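Local coordinates for uncharacterized protein lp_2219 (Lactobacillus plantarum, PDB 3HFQ) that is of unknown function but folds as a seven-bladed beta-propeller of the lactonase family and may hydrolyse a lactone, at residues 134-145 with 185-193; 233-244 with 255-263. The protein carries 1 engineered substitution. All coordinates share one frame; numbering follows the deposited sequence.

Contact 1. Residues 134-145 with 185-193; sequences PRPEQDGSHIHY and AGFGPRHLV. With PO4 (phosphate ion), chain C.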
loop_
_atom_site.group_PDB
_atom_site.type_symbol
_atom_site.label_atom_id
_atom_site.label_comp_id
_atom_site.label_asym_id
_atom_site.label_seq_id
_atom_site.Cartn_x
_atom_site.Cartn_y
_atom_site.Cartn_z
ATOM N N PRO A 134 -22.049 1.275 -7.709
ATOM C CA PRO A 134 -23.308 1.353 -6.960
ATOM C C PRO A 134 -23.212 1.982 -5.571
ATOM O O PRO A 134 -24.168 2.591 -5.097
ATOM C CB PRO A 134 -23.750 -0.104 -6.896
ATOM C CG PRO A 134 -22.439 -0.827 -6.778
ATOM C CD PRO A 134 -21.608 -0.127 -7.839
ATOM N N ARG A 135 -22.063 1.834 -4.919
ATOM C CA ARG A 135 -21.874 2.375 -3.575
ATOM C C ARG A 135 -21.627 3.887 -3.552
ATOM O O ARG A 135 -21.093 4.459 -4.503
ATOM C CB ARG A 135 -20.722 1.636 -2.879
ATOM C CG ARG A 135 -21.064 0.207 -2.422
ATOM C CD ARG A 135 -19.790 -0.591 -2.131
ATOM N NE ARG A 135 -19.963 -1.681 -1.168
ATOM C CZ ARG A 135 -20.610 -2.820 -1.397
ATOM N NH1 ARG A 135 -21.174 -3.054 -2.575
ATOM N NH2 ARG A 135 -20.687 -3.737 -0.441
ATOM N N PRO A 136 -22.017 4.555 -2.451
ATOM C CA PRO A 136 -21.853 6.004 -2.281
ATOM C C PRO A 136 -20.419 6.474 -2.509
ATOM O O PRO A 136 -20.186 7.582 -2.996
ATOM C CB PRO A 136 -22.300 6.236 -0.838
ATOM C CG PRO A 136 -23.303 5.145 -0.612
ATOM C CD PRO A 136 -22.625 3.955 -1.251
ATOM N N GLU A 137 -19.459 5.628 -2.153
ATOM C CA GLU A 137 -18.052 5.975 -2.312
ATOM C C GLU A 137 -17.598 5.893 -3.763
ATOM O O GLU A 137 -16.528 6.387 -4.113
ATOM C CB GLU A 137 -17.175 5.049 -1.455
ATOM C CG GLU A 137 -17.438 5.145 0.042
ATOM C CD GLU A 137 -18.461 4.137 0.535
ATOM O OE1 GLU A 137 -19.219 3.590 -0.296
ATOM O OE2 GLU A 137 -18.509 3.896 1.762
ATOM N N GLN A 138 -18.421 5.287 -4.609
ATOM C CA GLN A 138 -18.070 5.119 -6.014
ATOM C C GLN A 138 -18.737 6.116 -6.956
ATOM O O GLN A 138 -19.303 5.735 -7.976
ATOM C CB GLN A 138 -18.395 3.688 -6.438
ATOM C CG GLN A 138 -17.659 2.647 -5.606
ATOM C CD GLN A 138 -18.083 1.230 -5.929
ATOM O OE1 GLN A 138 -19.250 0.867 -5.764
ATOM N NE2 GLN A 138 -17.136 0.418 -6.387
ATOM N N ASP A 139 -18.645 7.396 -6.616
ATOM C CA ASP A 139 -19.242 8.452 -7.427
ATOM C C ASP A 139 -18.477 8.712 -8.725
ATOM O O ASP A 139 -19.019 9.287 -9.669
ATOM C CB ASP A 139 -19.332 9.752 -6.617
ATOM C CG ASP A 139 -18.016 10.128 -5.957
ATOM O OD1 ASP A 139 -17.684 11.332 -5.942
ATOM O OD2 ASP A 139 -17.319 9.227 -5.438
ATOM N N GLY A 140 -17.218 8.289 -8.768
ATOM C CA GLY A 140 -16.412 8.485 -9.960
ATOM C C GLY A 140 -15.183 7.598 -9.912
ATOM O O GLY A 140 -15.063 6.760 -9.022
ATOM N N SER A 141 -14.269 7.769 -10.863
ATOM C CA SER A 141 -13.056 6.962 -10.881
ATOM C C SER A 141 -12.169 7.315 -9.699
ATOM O O SER A 141 -11.945 8.490 -9.412
ATOM C CB SER A 141 -12.276 7.183 -12.178
ATOM O OG SER A 141 -11.005 6.562 -12.100
ATOM N N HIS A 142 -11.658 6.288 -9.027
ATOM C CA HIS A 142 -10.788 6.466 -7.871
ATOM C C HIS A 142 -9.632 5.464 -7.945
ATOM O O HIS A 142 -9.768 4.323 -7.517
ATOM C CB HIS A 142 -11.593 6.250 -6.584
ATOM C CG HIS A 142 -12.682 7.261 -6.372
ATOM N ND1 HIS A 142 -13.905 6.935 -5.817
ATOM C CD2 HIS A 142 -12.725 8.592 -6.612
ATOM C CE1 HIS A 142 -14.649 8.025 -5.727
ATOM N NE2 HIS A 142 -13.957 9.043 -6.202
ATOM N N ILE A 143 -8.500 5.893 -8.497
ATOM C CA ILE A 143 -7.336 5.017 -8.621
ATOM C C ILE A 143 -6.641 4.939 -7.265
ATOM O O ILE A 143 -6.373 5.964 -6.643
ATOM C CB ILE A 143 -6.350 5.550 -9.693
ATOM C CG1 ILE A 143 -7.090 5.766 -11.017
ATOM C CG2 ILE A 143 -5.225 4.550 -9.909
ATOM C CD1 ILE A 143 -7.772 4.510 -11.563
ATOM N N HIS A 144 -6.332 3.728 -6.811
ATOM C CA HIS A 144 -5.722 3.568 -5.494
ATOM C C HIS A 144 -4.447 2.731 -5.462
ATOM O O HIS A 144 -3.852 2.537 -4.396
ATOM C CB HIS A 144 -6.743 2.932 -4.548
ATOM C CG HIS A 144 -6.730 3.508 -3.167
ATOM N ND1 HIS A 144 -5.568 3.721 -2.460
ATOM C CD2 HIS A 144 -7.740 3.931 -2.371
ATOM C CE1 HIS A 144 -5.860 4.255 -1.288
ATOM N NE2 HIS A 144 -7.173 4.394 -1.208
ATOM N N TYR A 145 -4.023 2.237 -6.618
ATOM C CA TYR A 145 -2.840 1.391 -6.667
ATOM C C TYR A 145 -2.244 1.390 -8.065
ATOM O O TYR A 145 -2.966 1.272 -9.057
ATOM C CB TYR A 145 -3.240 -0.032 -6.238
ATOM C CG TYR A 145 -2.144 -1.084 -6.258
ATOM C CD1 TYR A 145 -1.811 -1.756 -7.434
ATOM C CD2 TYR A 145 -1.473 -1.434 -5.087
ATOM C CE1 TYR A 145 -0.833 -2.759 -7.440
ATOM C CE2 TYR A 145 -0.491 -2.432 -5.085
ATOM C CZ TYR A 145 -0.181 -3.089 -6.263
ATOM O OH TYR A 145 0.786 -4.071 -6.270
ATOM N N ALA A 185 -20.105 -5.533 -9.060
ATOM C CA ALA A 185 -20.443 -4.181 -8.627
ATOM C C ALA A 185 -20.415 -4.010 -7.108
ATOM O O ALA A 185 -21.047 -4.770 -6.375
ATOM C CB ALA A 185 -21.814 -3.792 -9.171
ATOM N N GLY A 186 -19.677 -3.003 -6.645
ATOM C CA GLY A 186 -19.589 -2.740 -5.217
ATOM C C GLY A 186 -18.425 -3.408 -4.502
ATOM O O GLY A 186 -18.264 -3.257 -3.288
ATOM N N PHE A 187 -17.616 -4.152 -5.245
ATOM C CA PHE A 187 -16.465 -4.835 -4.661
ATOM C C PHE A 187 -15.504 -3.808 -4.070
ATOM O O PHE A 187 -14.976 -4.001 -2.974
ATOM C CB PHE A 187 -15.755 -5.680 -5.727
ATOM C CG PHE A 187 -14.592 -6.484 -5.198
ATOM C CD1 PHE A 187 -13.291 -5.999 -5.290
ATOM C CD2 PHE A 187 -14.803 -7.726 -4.602
ATOM C CE1 PHE A 187 -12.212 -6.741 -4.798
ATOM C CE2 PHE A 187 -13.737 -8.475 -4.106
ATOM C CZ PHE A 187 -12.436 -7.983 -4.204
ATOM N N GLY A 188 -15.294 -2.714 -4.799
ATOM C CA GLY A 188 -14.404 -1.657 -4.342
ATOM C C GLY A 188 -12.959 -2.096 -4.184
ATOM O O GLY A 188 -12.402 -1.989 -3.089
ATOM N N PRO A 189 -12.315 -2.577 -5.262
ATOM C CA PRO A 189 -10.919 -3.034 -5.221
ATOM C C PRO A 189 -9.977 -1.903 -4.816
ATOM O O PRO A 189 -10.141 -0.770 -5.258
ATOM C CB PRO A 189 -10.679 -3.521 -6.644
ATOM C CG PRO A 189 -11.523 -2.566 -7.455
ATOM C CD PRO A 189 -12.808 -2.520 -6.653
ATOM N N ARG A 190 -8.980 -2.217 -3.996
ATOM C CA ARG A 190 -8.064 -1.189 -3.506
ATOM C C ARG A 190 -6.593 -1.473 -3.790
ATOM O O ARG A 190 -5.945 -0.732 -4.534
ATOM C CB ARG A 190 -8.282 -1.010 -2.000
ATOM C CG ARG A 190 -7.603 0.213 -1.376
ATOM C CD ARG A 190 -7.900 0.252 0.122
ATOM N NE ARG A 190 -7.396 1.456 0.777
ATOM C CZ ARG A 190 -6.147 1.622 1.205
ATOM N NH1 ARG A 190 -5.246 0.656 1.053
ATOM N NH2 ARG A 190 -5.801 2.760 1.796
ATOM N N HIS A 191 -6.072 -2.535 -3.178
ATOM C CA HIS A 191 -4.676 -2.943 -3.346
ATOM C C HIS A 191 -4.611 -4.431 -3.670
ATOM O O HIS A 191 -5.563 -5.171 -3.425
ATOM C CB HIS A 191 -3.871 -2.735 -2.053
ATOM C CG HIS A 191 -3.453 -1.312 -1.801
ATOM N ND1 HIS A 191 -2.480 -0.995 -0.871
ATOM C CD2 HIS A 191 -3.869 -0.150 -2.330
ATOM C CE1 HIS A 191 -2.321 0.314 -0.847
ATOM N NE2 HIS A 191 -3.147 0.860 -1.718
ATOM N N LEU A 192 -3.476 -4.864 -4.208
ATOM C CA LEU A 192 -3.260 -6.273 -4.521
ATOM C C LEU A 192 -1.797 -6.615 -4.278
ATOM O O LEU A 192 -0.965 -5.726 -4.079
ATOM C CB LEU A 192 -3.645 -6.585 -5.978
ATOM C CG LEU A 192 -2.894 -6.004 -7.181
ATOM C CD1 LEU A 192 -1.500 -6.620 -7.313
ATOM C CD2 LEU A 192 -3.700 -6.307 -8.440
ATOM N N VAL A 193 -1.491 -7.907 -4.280
ATOM C CA VAL A 193 -0.128 -8.376 -4.082
ATOM C C VAL A 193 0.015 -9.688 -4.852
ATOM O O VAL A 193 -0.893 -10.520 -4.843
ATOM C CB VAL A 193 0.186 -8.597 -2.573
ATOM C CG1 VAL A 193 -0.712 -9.694 -1.992
ATOM C CG2 VAL A 193 1.652 -8.943 -2.394
HETATM P P PO4 C . -9.367 4.933 1.138
HETATM O O1 PO4 C . -10.307 5.608 2.206
HETATM O O2 PO4 C . -8.565 3.755 1.809
HETATM O O3 PO4 C . -10.235 4.372 -0.053
HETATM O O4 PO4 C . -8.347 6.000 0.583
HETATM O O HOH W 1 1.992 -5.186 -4.282
#
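His144 and Arg190 grip a phosphate ion together. His144 NE2 donates to phosphate O4 (2.7 Å), while Arg190 aims NE (2.8 Å) and NH2 at phosphate O2, which lies at the edge of its guanidinium. Arginine suits the place because its long chain, with CG anti to the backbone N (chi1 -168°), runs extended over the His144 ring: CG makes a CH-pi contact 3.9 Å from the ring centroid. Glu206 forms a salt bridge with Arg190 and probably offsets part of its charge.

The His191 ring has Arg190 NH1 over the centre of one face and Tyr145 CD2 over the other toward the rim, the two rings oblique at 55°. Tyr145 CE1 packs on Leu192 CG (3.9 Å), and one water joins Tyr145 OH (2.6 Å) to Leu192 O (3.0 Å).

In the loops, Pro134 CG rests on Ala185 CB, and Arg135 lays a guanidinium face over Gly186 O. Positive phi at Gly186 would press a CB against the preceding carbonyl, and Arg135 NH1 already occupies that side. Across the type I turn Arg135-Gln138, Gln138 OE1 accepts from Arg135 N; NE2, donating to Leu159 O, probably steadies it.

Such nearly parallel innermost strands of successive blades are characteristic of a beta-propeller.

Contact 2. Residues 233-244 with 255-263; sequences PADYTAHNGAAA and YVSNRGYNT. With PO4 (phosphate ion), chain C.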
loop_
_atom_site.group_PDB
_atom_site.type_symbol
_atom_site.label_atom_id
_atom_site.label_comp_id
_atom_site.label_asym_id
_atom_site.label_seq_id
_atom_site.Cartn_x
_atom_site.Cartn_y
_atom_site.Cartn_z
ATOM N N PRO A 233 -15.927 -11.196 10.271
ATOM C CA PRO A 233 -17.010 -12.130 10.601
ATOM C C PRO A 233 -18.248 -11.889 9.750
ATOM O O PRO A 233 -18.549 -10.753 9.375
ATOM C CB PRO A 233 -17.259 -11.856 12.081
ATOM C CG PRO A 233 -15.893 -11.512 12.578
ATOM C CD PRO A 233 -15.395 -10.571 11.495
ATOM N N ALA A 234 -18.967 -12.962 9.453
ATOM C CA ALA A 234 -20.167 -12.873 8.635
ATOM C C ALA A 234 -21.255 -12.017 9.280
ATOM O O ALA A 234 -22.067 -11.414 8.580
ATOM C CB ALA A 234 -20.701 -14.271 8.350
ATOM N N ASP A 235 -21.269 -11.953 10.608
ATOM C CA ASP A 235 -22.287 -11.173 11.300
ATOM C C ASP A 235 -21.896 -9.742 11.673
ATOM O O ASP A 235 -22.710 -9.012 12.241
ATOM C CB ASP A 235 -22.759 -11.912 12.557
ATOM C CG ASP A 235 -21.616 -12.311 13.466
ATOM O OD1 ASP A 235 -20.501 -11.773 13.296
ATOM O OD2 ASP A 235 -21.837 -13.159 14.359
ATOM N N TYR A 236 -20.666 -9.332 11.365
ATOM C CA TYR A 236 -20.249 -7.968 11.685
ATOM C C TYR A 236 -20.824 -7.029 10.626
ATOM O O TYR A 236 -20.307 -6.935 9.512
ATOM C CB TYR A 236 -18.725 -7.841 11.710
ATOM C CG TYR A 236 -18.256 -6.559 12.364
ATOM C CD1 TYR A 236 -18.336 -6.392 13.749
ATOM C CD2 TYR A 236 -17.786 -5.491 11.597
ATOM C CE1 TYR A 236 -17.951 -5.190 14.354
ATOM C CE2 TYR A 236 -17.400 -4.287 12.192
ATOM C CZ TYR A 236 -17.491 -4.143 13.569
ATOM O OH TYR A 236 -17.128 -2.951 14.155
ATOM N N THR A 237 -21.886 -6.322 10.998
ATOM C CA THR A 237 -22.583 -5.417 10.093
ATOM C C THR A 237 -22.184 -3.945 10.131
ATOM O O THR A 237 -22.632 -3.165 9.291
ATOM C CB THR A 237 -24.099 -5.517 10.330
ATOM O OG1 THR A 237 -24.362 -5.439 11.736
ATOM C CG2 THR A 237 -24.634 -6.840 9.797
ATOM N N ALA A 238 -21.351 -3.559 11.091
ATOM C CA ALA A 238 -20.918 -2.167 11.195
ATOM C C ALA A 238 -19.930 -1.827 10.081
ATOM O O ALA A 238 -19.507 -2.703 9.333
ATOM C CB ALA A 238 -20.283 -1.912 12.561
ATOM N N HIS A 239 -19.564 -0.553 9.980
ATOM C CA HIS A 239 -18.636 -0.101 8.947
ATOM C C HIS A 239 -17.287 -0.807 8.982
ATOM O O HIS A 239 -16.702 -1.013 10.042
ATOM C CB HIS A 239 -18.415 1.417 9.060
ATOM C CG HIS A 239 -17.369 1.955 8.125
ATOM N ND1 HIS A 239 -16.018 1.821 8.358
ATOM C CD2 HIS A 239 -17.485 2.623 6.951
ATOM C CE1 HIS A 239 -15.343 2.383 7.369
ATOM N NE2 HIS A 239 -16.209 2.875 6.504
ATOM N N ASN A 240 -16.813 -1.206 7.809
ATOM C CA ASN A 240 -15.511 -1.831 7.698
ATOM C C ASN A 240 -14.980 -1.626 6.301
ATOM O O ASN A 240 -15.693 -1.825 5.314
ATOM C CB ASN A 240 -15.541 -3.333 7.982
ATOM C CG ASN A 240 -14.138 -3.916 8.104
ATOM O OD1 ASN A 240 -13.477 -3.749 9.128
ATOM N ND2 ASN A 240 -13.667 -4.571 7.049
ATOM N N GLY A 241 -13.723 -1.212 6.229
ATOM C CA GLY A 241 -13.083 -1.005 4.949
ATOM C C GLY A 241 -11.734 -1.693 4.981
ATOM O O GLY A 241 -10.860 -1.299 5.747
ATOM N N ALA A 242 -11.561 -2.739 4.179
ATOM C CA ALA A 242 -10.277 -3.432 4.143
ATOM C C ALA A 242 -9.282 -2.423 3.570
ATOM O O ALA A 242 -9.673 -1.531 2.818
ATOM C CB ALA A 242 -10.370 -4.671 3.262
ATOM N N ALA A 243 -8.004 -2.548 3.917
ATOM C CA ALA A 243 -7.019 -1.586 3.430
ATOM C C ALA A 243 -5.770 -2.180 2.789
ATOM O O ALA A 243 -5.708 -2.350 1.570
ATOM C CB ALA A 243 -6.618 -0.640 4.570
ATOM N N ALA A 244 -4.768 -2.476 3.613
ATOM C CA ALA A 244 -3.510 -3.026 3.124
ATOM C C ALA A 244 -3.539 -4.540 3.025
ATOM O O ALA A 244 -4.275 -5.204 3.753
ATOM C CB ALA A 244 -2.368 -2.590 4.031
ATOM N N TYR A 255 -1.991 -11.484 4.546
ATOM C CA TYR A 255 -2.468 -10.633 5.627
ATOM C C TYR A 255 -3.236 -9.434 5.074
ATOM O O TYR A 255 -2.881 -8.899 4.026
ATOM C CB TYR A 255 -1.282 -10.139 6.475
ATOM C CG TYR A 255 -0.424 -11.251 7.054
ATOM C CD1 TYR A 255 0.457 -11.974 6.247
ATOM C CD2 TYR A 255 -0.531 -11.613 8.397
ATOM C CE1 TYR A 255 1.198 -13.039 6.763
ATOM C CE2 TYR A 255 0.205 -12.675 8.922
ATOM C CZ TYR A 255 1.065 -13.386 8.099
ATOM O OH TYR A 255 1.758 -14.473 8.596
ATOM N N VAL A 256 -4.295 -9.025 5.768
ATOM C CA VAL A 256 -5.068 -7.861 5.344
ATOM C C VAL A 256 -5.531 -7.086 6.577
ATOM O O VAL A 256 -5.825 -7.682 7.613
ATOM C CB VAL A 256 -6.299 -8.273 4.483
ATOM C CG1 VAL A 256 -7.284 -9.082 5.308
ATOM C CG2 VAL A 256 -6.971 -7.034 3.910
ATOM N N SER A 257 -5.562 -5.758 6.483
ATOM C CA SER A 257 -6.003 -4.949 7.612
ATOM C C SER A 257 -7.448 -4.493 7.420
ATOM O O SER A 257 -7.887 -4.222 6.298
ATOM C CB SER A 257 -5.080 -3.737 7.806
ATOM O OG SER A 257 -5.091 -2.882 6.676
ATOM N N ASN A 258 -8.179 -4.420 8.528
ATOM C CA ASN A 258 -9.579 -4.018 8.518
ATOM C C ASN A 258 -9.802 -2.738 9.319
ATOM O O ASN A 258 -9.498 -2.689 10.511
ATOM C CB ASN A 258 -10.449 -5.132 9.119
ATOM C CG ASN A 258 -10.475 -6.386 8.262
ATOM O OD1 ASN A 258 -9.996 -7.448 8.670
ATOM N ND2 ASN A 258 -11.034 -6.271 7.071
ATOM N N ARG A 259 -10.328 -1.708 8.662
ATOM C CA ARG A 259 -10.620 -0.439 9.327
ATOM C C ARG A 259 -12.080 -0.454 9.759
ATOM O O ARG A 259 -12.989 -0.390 8.930
ATOM C CB ARG A 259 -10.380 0.729 8.379
ATOM C CG ARG A 259 -8.925 0.960 8.039
ATOM C CD ARG A 259 -8.807 1.979 6.923
ATOM N NE ARG A 259 -9.308 1.440 5.659
ATOM C CZ ARG A 259 -9.266 2.089 4.500
ATOM N NH1 ARG A 259 -8.749 3.310 4.446
ATOM N NH2 ARG A 259 -9.720 1.510 3.393
ATOM N N GLY A 260 -12.295 -0.529 11.066
ATOM C CA GLY A 260 -13.641 -0.592 11.610
ATOM C C GLY A 260 -13.632 -1.754 12.583
ATOM O O GLY A 260 -13.793 -1.567 13.787
ATOM N N TYR A 261 -13.436 -2.962 12.063
ATOM C CA TYR A 261 -13.364 -4.140 12.918
ATOM C C TYR A 261 -11.992 -4.068 13.589
ATOM O O TYR A 261 -11.730 -4.726 14.598
ATOM C CB TYR A 261 -13.491 -5.423 12.084
ATOM C CG TYR A 261 -13.702 -6.670 12.915
ATOM C CD1 TYR A 261 -14.782 -6.770 13.792
ATOM C CD2 TYR A 261 -12.818 -7.744 12.834
ATOM C CE1 TYR A 261 -14.971 -7.908 14.572
ATOM C CE2 TYR A 261 -12.999 -8.884 13.608
ATOM C CZ TYR A 261 -14.078 -8.959 14.474
ATOM O OH TYR A 261 -14.259 -10.085 15.240
ATOM N N ASN A 262 -11.124 -3.251 12.998
ATOM C CA ASN A 262 -9.772 -3.004 13.491
ATOM C C ASN A 262 -8.932 -4.230 13.831
ATOM O O ASN A 262 -8.519 -4.423 14.980
ATOM C CB ASN A 262 -9.827 -2.061 14.701
ATOM C CG ASN A 262 -10.461 -0.724 14.367
ATOM O OD1 ASN A 262 -10.347 -0.235 13.240
ATOM N ND2 ASN A 262 -11.120 -0.116 15.349
ATOM N N THR A 263 -8.656 -5.046 12.821
ATOM C CA THR A 263 -7.847 -6.243 13.011
ATOM C C THR A 263 -6.993 -6.498 11.787
ATOM O O THR A 263 -7.104 -5.817 10.770
ATOM C CB THR A 263 -8.707 -7.511 13.139
ATOM O OG1 THR A 263 -9.396 -7.722 11.898
ATOM C CG2 THR A 263 -9.719 -7.386 14.263
HETATM P P PO4 C . -9.367 4.933 1.138
HETATM O O1 PO4 C . -10.307 5.608 2.206
HETATM O O2 PO4 C . -8.565 3.755 1.809
HETATM O O3 PO4 C . -10.235 4.372 -0.053
HETATM O O4 PO4 C . -8.347 6.000 0.583
#
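Arg259 reaches back across the hairpin and bonds through all three of its guanidinium nitrogens. Its NE donates almost straight to Gly241 O (3.1 Å, 171°), its NH2 to Ala242 O, and NH1 (2.7 Å) and NH2 both hold phosphate O2. Gly241 O takes a second bond from Arg259 N, which reaches it from the opposite face of the carbonyl plane to NE. A bend at chi3 (-69°) folds the chain back over the strand, so that one guanidinium face covers the methyl of Ala243, whose CB is 3.6 Å from Arg259 NE; a small residue suits that spot. Glu206 adds a salt bridge to NH2. A leucine in place of Arg259 would probably leave the phosphate and Glu206 without this charged partner and Gly241 O with one donor fewer.

The backbones pair antiparallel: Gly241 and Arg259 exchange N-H...O bonds, Ala242 lies across from Asn258 as the non-hydrogen-bonded pair, and Ala243 N donates to Ser257 O (2.9 Å). Ser257 is well chosen, since its small hydroxyl OG accepts from Ala244 N (3.1 Å) and also bonds to Pro288 O.

Farther out, Gly260 passes so close to His239 O that a side chain would clash; its CA instead makes a CA-H...O contact with that oxygen (3.5 Å). Tyr261 drives an edge into the face of Tyr236, CD1 over the ring centre, with centroids 4.7 Å apart and planes at 63°. Pro233 CD lies over a face of Tyr261, toward its rim: a CH-pi contact 3.8 Å from the Tyr261 centroid.

Asn262, at positive phi, accepts from Gly260 N through OD1, and with Thr263 it faces Asn258 in a G1 beta bulge. Together these features form the hairpin of the first two strands of a propeller blade, followed by the bulged turn into the third.

Contacts 1 and 2, centred about 16 Å apart, follow one another along the chain and meet at the phosphate. Oxygen O2 of this ion is shared by Arg190 from contact 1 and Arg259 from contact 2, whose NE and NH2 respectively stand 3.5 Å apart; the single Glu206 carboxylate that reaches both probably eases the closeness of these like charges. Arg190 NH1 also comes within 3.1 Å of Ala243 O, bringing the strand 189-194 against the strand 241-247 of the next blade. Three successive blades thus contribute to one anion site. The phosphate probably came from the crystallisation liquor, yet the cluster of basic side chains is consistent with a pocket that could receive an anionic ligand.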